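PDB 3KE7: putative ketosteroid isomerase from Parabacteroides distasonis ATCC 8503, which is probably a ketosteroid isomerase-like enzyme of the SnoaL-like family. Local coordinates for the interface of chains A and B. Residues are numbered along the deposited sequence; one frame, centred on the assembly and turned at random. Chains: chain A/B, Putative ketosteroid isomerase.

Contact 1: the interface of chains A and B. Residues chain A 78-79, 93-94, 107, 130; chain B 46, 51-53, 55.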
loop_
_atom_site.group_PDB
_atom_site.type_symbol
_atom_site.label_atom_id
_atom_site.label_comp_id
_atom_site.label_asym_id
_atom_site.label_seq_id
_atom_site.Cartn_x
_atom_site.Cartn_y
_atom_site.Cartn_z
ATOM N N ILE A 78 8.588 12.785 -4.604
ATOM C CA ILE A 78 7.782 13.442 -5.592
ATOM C C ILE A 78 6.292 13.221 -5.335
ATOM O O ILE A 78 5.788 12.071 -5.218
ATOM C CB ILE A 78 8.116 12.893 -6.978
ATOM C CG1 ILE A 78 9.605 13.098 -7.282
ATOM C CG2 ILE A 78 7.227 13.510 -8.089
ATOM C CD1 ILE A 78 10.126 12.344 -8.508
ATOM N N ARG A 79 5.615 14.343 -5.219
ATOM C CA ARG A 79 4.205 14.449 -5.060
ATOM C C ARG A 79 3.597 13.488 -3.976
ATOM O O ARG A 79 2.674 12.744 -4.223
ATOM C CB ARG A 79 3.594 14.257 -6.459
ATOM C CG ARG A 79 2.494 15.142 -6.733
ATOM C CD ARG A 79 2.084 15.126 -8.164
ATOM N NE ARG A 79 1.652 13.811 -8.586
ATOM C CZ ARG A 79 2.398 12.928 -9.262
ATOM N NH1 ARG A 79 3.644 13.222 -9.668
ATOM N NH2 ARG A 79 1.878 11.732 -9.553
ATOM N N PHE A 93 3.880 7.893 -2.620
ATOM C CA PHE A 93 4.810 8.794 -3.301
ATOM C C PHE A 93 5.644 8.062 -4.295
ATOM O O PHE A 93 5.702 6.831 -4.292
ATOM C CB PHE A 93 5.704 9.521 -2.269
ATOM C CG PHE A 93 6.499 8.624 -1.361
ATOM C CD1 PHE A 93 5.936 8.167 -0.189
ATOM C CD2 PHE A 93 7.815 8.286 -1.644
ATOM C CE1 PHE A 93 6.645 7.392 0.673
ATOM C CE2 PHE A 93 8.549 7.491 -0.782
ATOM C CZ PHE A 93 7.942 7.025 0.372
ATOM N N ASN A 94 6.241 8.837 -5.190
ATOM C CA ASN A 94 7.370 8.366 -5.956
ATOM C C ASN A 94 8.646 8.906 -5.324
ATOM O O ASN A 94 8.649 9.954 -4.676
ATOM C CB ASN A 94 7.241 8.782 -7.411
ATOM C CG ASN A 94 6.127 8.004 -8.143
ATOM O OD1 ASN A 94 4.993 8.510 -8.336
ATOM N ND2 ASN A 94 6.409 6.754 -8.469
ATOM N N ASN A 107 8.319 3.491 -6.366
ATOM C CA ASN A 107 6.923 3.659 -5.940
ATOM C C ASN A 107 6.835 3.236 -4.505
ATOM O O ASN A 107 7.448 2.209 -4.119
ATOM C CB ASN A 107 6.034 2.688 -6.723
ATOM C CG ASN A 107 6.079 2.896 -8.203
ATOM O OD1 ASN A 107 5.918 3.992 -8.702
ATOM N ND2 ASN A 107 6.233 1.789 -8.940
ATOM N N VAL A 130 9.917 1.776 -10.237
ATOM C CA VAL A 130 9.208 2.389 -11.367
ATOM C C VAL A 130 9.648 1.679 -12.627
ATOM O O VAL A 130 10.838 1.610 -12.943
ATOM C CB VAL A 130 9.468 3.876 -11.462
ATOM C CG1 VAL A 130 8.846 4.461 -12.734
ATOM C CG2 VAL A 130 8.861 4.588 -10.256
ATOM N N PHE B 46 -0.771 2.534 -8.360
ATOM C CA PHE B 46 0.504 2.198 -8.934
ATOM C C PHE B 46 0.442 0.835 -9.620
ATOM O O PHE B 46 -0.183 -0.097 -9.126
ATOM C CB PHE B 46 1.597 1.987 -7.867
ATOM C CG PHE B 46 1.918 3.145 -6.971
ATOM C CD1 PHE B 46 2.919 4.066 -7.292
ATOM C CD2 PHE B 46 1.330 3.261 -5.727
ATOM C CE1 PHE B 46 3.323 5.063 -6.380
ATOM C CE2 PHE B 46 1.753 4.304 -4.849
ATOM C CZ PHE B 46 2.734 5.152 -5.176
ATOM N N GLU B 51 5.087 5.595 -14.999
ATOM C CA GLU B 51 6.215 6.379 -14.633
ATOM C C GLU B 51 5.989 7.172 -13.336
ATOM O O GLU B 51 6.938 7.501 -12.638
ATOM C CB GLU B 51 6.527 7.340 -15.767
ATOM C CG GLU B 51 7.735 8.148 -15.586
ATOM C CD GLU B 51 9.005 7.333 -15.524
ATOM O OE1 GLU B 51 9.139 6.397 -16.316
ATOM O OE2 GLU B 51 9.876 7.685 -14.724
ATOM N N THR B 52 4.727 7.501 -13.070
ATOM C CA THR B 52 4.346 8.182 -11.820
ATOM C C THR B 52 2.951 7.695 -11.436
ATOM O O THR B 52 2.186 7.223 -12.312
ATOM C CB THR B 52 4.410 9.724 -12.026
ATOM O OG1 THR B 52 4.341 10.332 -10.759
ATOM C CG2 THR B 52 3.264 10.227 -12.937
ATOM N N LYS B 53 2.626 7.773 -10.166
ATOM C CA LYS B 53 1.358 7.231 -9.722
ATOM C C LYS B 53 0.139 7.964 -10.325
ATOM O O LYS B 53 0.192 9.164 -10.654
ATOM C CB LYS B 53 1.240 7.200 -8.177
ATOM C CG LYS B 53 1.073 8.586 -7.521
ATOM C CD LYS B 53 1.367 8.490 -6.082
ATOM C CE LYS B 53 1.030 9.739 -5.284
ATOM N NZ LYS B 53 1.625 10.966 -5.895
ATOM N N GLU B 55 -3.530 9.432 -9.895
ATOM C CA GLU B 55 -4.264 10.149 -8.823
ATOM C C GLU B 55 -5.626 10.541 -9.291
ATOM O O GLU B 55 -5.797 11.384 -10.223
ATOM C CB GLU B 55 -3.525 11.383 -8.404
ATOM C CG GLU B 55 -2.188 11.063 -7.884
ATOM C CD GLU B 55 -1.369 12.261 -7.527
ATOM O OE1 GLU B 55 -1.947 13.292 -7.040
ATOM O OE2 GLU B 55 -0.113 12.137 -7.698
HETATM O O HOH W 1 4.102 10.714 -7.060
#
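A:Arg79 lies against B:Thr52 and B:Glu55 and illustrates how one guanidinium can serve two acceptors of a partner chain at once. Its side-on pair, NE and NH2, converges on one carboxylate oxygen: NE stands 2.6 Å from B:Glu55 OE2 in a salt bridge, and NH2 donates to the same oxygen. The two side chains meet tip to tip with their flat groups 15° apart, and the bend of the arginine at chi3 (61°) turns the guanidinium toward this meeting. The end-on pair, NH1 and NH2, closes on the hydroxyl of B:Thr52, with NH2 3.1 Å from OG1 and the oxygen in the guanidinium plane. An alanine here would probably leave B:Glu55 without its cross-chain positive mate and the B:Thr52 hydroxyl without its two guanidinium donors, held then mainly by its bond to A:Asn94.

B:Thr52 OG1, anti to its backbone N (chi1 -167°), passes the contact on by donating to A:Asn94 OD1 from above the amide plane, at 3.1 Å. That oxygen takes the backbone N-H of B:Lys53 on an in-plane lone pair, so two bonds from chain B grip it. A:Asn94 ND2 in turn donates to A:Asn107 OD1 at 2.8 Å, which would fix the rotation of the amide. The ammonium of B:Lys53 bonds to the carbonyl oxygen of A:Arg79, NZ to O 2.7 Å, and to B:Glu55 OE2 from above the carboxylate; a water joins it to A:Ile78 O and A:Asn94 OD1. Beyond the polar cluster, A:Asn107 CB packs 3.5 Å from CD1 of B:Phe46, whose CZ meets A:Phe93 O, and A:Val130 CG1 touches the backbone of B:Glu51.

In the fold, A:Asn94 and A:Asn107 stand on strands 88-99 and 102-114, and A:Arg79 sits between strands 74-78 and 80-85. They receive the chain B segment that leads into strand 54-55.

Contact 2: the interface of chains A and B. Residues chain A 90, 92-93, 108-109; chain B 44, 46, 53, 124, 126.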
loop_
_atom_site.group_PDB
_atom_site.type_symbol
_atom_site.label_atom_id
_atom_site.label_comp_id
_atom_site.label_asym_id
_atom_site.label_seq_id
_atom_site.Cartn_x
_atom_site.Cartn_y
_atom_site.Cartn_z
ATOM N N VAL A 90 -2.697 6.989 4.851
ATOM C CA VAL A 90 -2.075 6.301 3.695
ATOM C C VAL A 90 -1.178 7.263 2.978
ATOM O O VAL A 90 -1.647 8.285 2.467
ATOM C CB VAL A 90 -3.112 5.801 2.712
ATOM C CG1 VAL A 90 -2.385 5.030 1.601
ATOM C CG2 VAL A 90 -4.170 4.864 3.453
ATOM N N THR A 92 1.415 7.831 -0.074
ATOM C CA THR A 92 1.893 7.350 -1.347
ATOM C C THR A 92 2.818 8.375 -1.987
ATOM O O THR A 92 2.587 9.596 -1.887
ATOM C CB THR A 92 0.732 7.012 -2.285
ATOM O OG1 THR A 92 -0.155 8.142 -2.412
ATOM C CG2 THR A 92 -0.054 5.754 -1.828
ATOM N N PHE A 93 3.880 7.893 -2.620
ATOM C CA PHE A 93 4.810 8.794 -3.301
ATOM C C PHE A 93 5.644 8.062 -4.295
ATOM O O PHE A 93 5.702 6.831 -4.292
ATOM C CB PHE A 93 5.704 9.521 -2.269
ATOM C CG PHE A 93 6.499 8.624 -1.361
ATOM C CD1 PHE A 93 5.936 8.167 -0.189
ATOM C CD2 PHE A 93 7.815 8.286 -1.644
ATOM C CE1 PHE A 93 6.645 7.392 0.673
ATOM C CE2 PHE A 93 8.549 7.491 -0.782
ATOM C CZ PHE A 93 7.942 7.025 0.372
ATOM N N CYS A 108 6.075 3.951 -3.688
ATOM C CA CYS A 108 5.910 3.557 -2.307
ATOM C C CYS A 108 4.513 3.814 -1.783
ATOM O O CYS A 108 3.960 4.884 -1.975
ATOM C CB CYS A 108 6.898 4.291 -1.405
ATOM S SG CYS A 108 6.878 3.715 0.329
ATOM N N THR A 109 3.988 2.819 -1.073
ATOM C CA THR A 109 2.778 2.984 -0.255
ATOM C C THR A 109 3.123 2.614 1.172
ATOM O O THR A 109 3.552 1.480 1.440
ATOM C CB THR A 109 1.676 2.030 -0.709
ATOM O OG1 THR A 109 1.415 2.293 -2.078
ATOM C CG2 THR A 109 0.362 2.214 0.153
ATOM N N ILE B 44 -5.596 6.431 -5.392
ATOM C CA ILE B 44 -4.229 6.503 -5.837
ATOM C C ILE B 44 -3.879 5.099 -6.315
ATOM O O ILE B 44 -4.148 4.121 -5.649
ATOM C CB ILE B 44 -3.277 6.918 -4.681
ATOM C CG1 ILE B 44 -3.661 8.258 -4.070
ATOM C CG2 ILE B 44 -1.811 6.897 -5.134
ATOM C CD1 ILE B 44 -3.599 9.377 -4.971
ATOM N N PHE B 46 -0.771 2.534 -8.360
ATOM C CA PHE B 46 0.504 2.198 -8.934
ATOM C C PHE B 46 0.442 0.835 -9.620
ATOM O O PHE B 46 -0.183 -0.097 -9.126
ATOM C CB PHE B 46 1.597 1.987 -7.867
ATOM C CG PHE B 46 1.918 3.145 -6.971
ATOM C CD1 PHE B 46 2.919 4.066 -7.292
ATOM C CD2 PHE B 46 1.330 3.261 -5.727
ATOM C CE1 PHE B 46 3.323 5.063 -6.380
ATOM C CE2 PHE B 46 1.753 4.304 -4.849
ATOM C CZ PHE B 46 2.734 5.152 -5.176
ATOM N N LYS B 53 2.626 7.773 -10.166
ATOM C CA LYS B 53 1.358 7.231 -9.722
ATOM C C LYS B 53 0.139 7.964 -10.325
ATOM O O LYS B 53 0.192 9.164 -10.654
ATOM C CB LYS B 53 1.240 7.200 -8.177
ATOM C CG LYS B 53 1.073 8.586 -7.521
ATOM C CD LYS B 53 1.367 8.490 -6.082
ATOM C CE LYS B 53 1.030 9.739 -5.284
ATOM N NZ LYS B 53 1.625 10.966 -5.895
ATOM N N GLN B 124 -6.683 3.107 -2.480
ATOM C CA GLN B 124 -5.290 2.961 -2.898
ATOM C C GLN B 124 -5.041 1.571 -3.413
ATOM O O GLN B 124 -5.450 0.594 -2.790
ATOM C CB GLN B 124 -4.335 3.248 -1.721
ATOM C CG GLN B 124 -2.862 3.328 -2.097
ATOM C CD GLN B 124 -2.112 2.019 -2.318
ATOM O OE1 GLN B 124 -1.055 2.057 -2.901
ATOM N NE2 GLN B 124 -2.668 0.852 -1.831
ATOM N N HIS B 126 -1.716 -0.747 -5.115
ATOM C CA HIS B 126 -0.310 -0.877 -5.486
ATOM C C HIS B 126 -0.065 -2.300 -5.954
ATOM O O HIS B 126 -0.072 -3.235 -5.159
ATOM C CB HIS B 126 0.615 -0.543 -4.295
ATOM C CG HIS B 126 2.063 -0.304 -4.664
ATOM N ND1 HIS B 126 2.858 0.587 -3.953
ATOM C CD2 HIS B 126 2.877 -0.885 -5.588
ATOM C CE1 HIS B 126 4.095 0.538 -4.450
ATOM N NE2 HIS B 126 4.118 -0.293 -5.473
#
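Strands 88-99 and 102-114 of chain A meet strands 43-46 and 120-129 of chain B here, in a sheet-to-sheet part of the two-fold interface. The principle on show is a small hydroxyl that joins two larger side chains of the partner. A:Thr109 presents OG1 beside its backbone N (chi1 -58°), and this oxygen donates to the amide oxygen of B:Gln124, OG1 to OE1 2.6 Å. The side chains meet tip to tip, but the hydroxyl approaches from 47° above the amide plane and not along a lone pair. The same hydroxyl is 2.9 Å from B:His126 ND1, in a hydrogen bond whose direction is not settled by the coordinates; if OG1 gives its proton to the glutamine, the imidazole nitrogen would be the donor. The threonine and histidine side chains run past each other in opposite directions.

Carbon packing surrounds this polar trio. A:Thr109 CG2 rests 3.5 Å from CD of B:Gln124, whose chain bends at chi2 (-78°) and so turns its amide toward the threonine. A:Thr92, the residue of this patch with most surface hidden, lays its methyl alongside the glutamine, CG2 to CG 3.7 Å, and its CG2 also touches CE2 of B:Phe46. On its other branch, OG1 faces the CG2 methyl of B:Ile44 and the CE methylene of B:Lys53. Within chain B, B:Lys53 CB lies over one face of the B:Phe46 ring and B:His126 CE1 over the other, both toward the rim. Its own chain thus flanks the ring on both sides while its tip points into chain A, where CZ comes 3.4 Å from the backbone oxygen of A:Cys108.

Contact 1 and contact 2 are neighbouring parts of one surface, with the centres of their C-alpha atoms about 7 Å apart. They share A:Phe93, B:Phe46 and B:Lys53, and both draw on strands 88-99 and 102-114 of chain A and strand 43-46 of chain B. Contact 1 supplies charged and amide bonding, whereas contact 2 is mainly carbon packing around one hydroxyl, so the phenylalanine and lysine of chain B tie a polar zone to a more apolar one. Two-fold symmetry repeats both with the chains exchanged, which fits a dimer, although the structure alone does not prove it in solution.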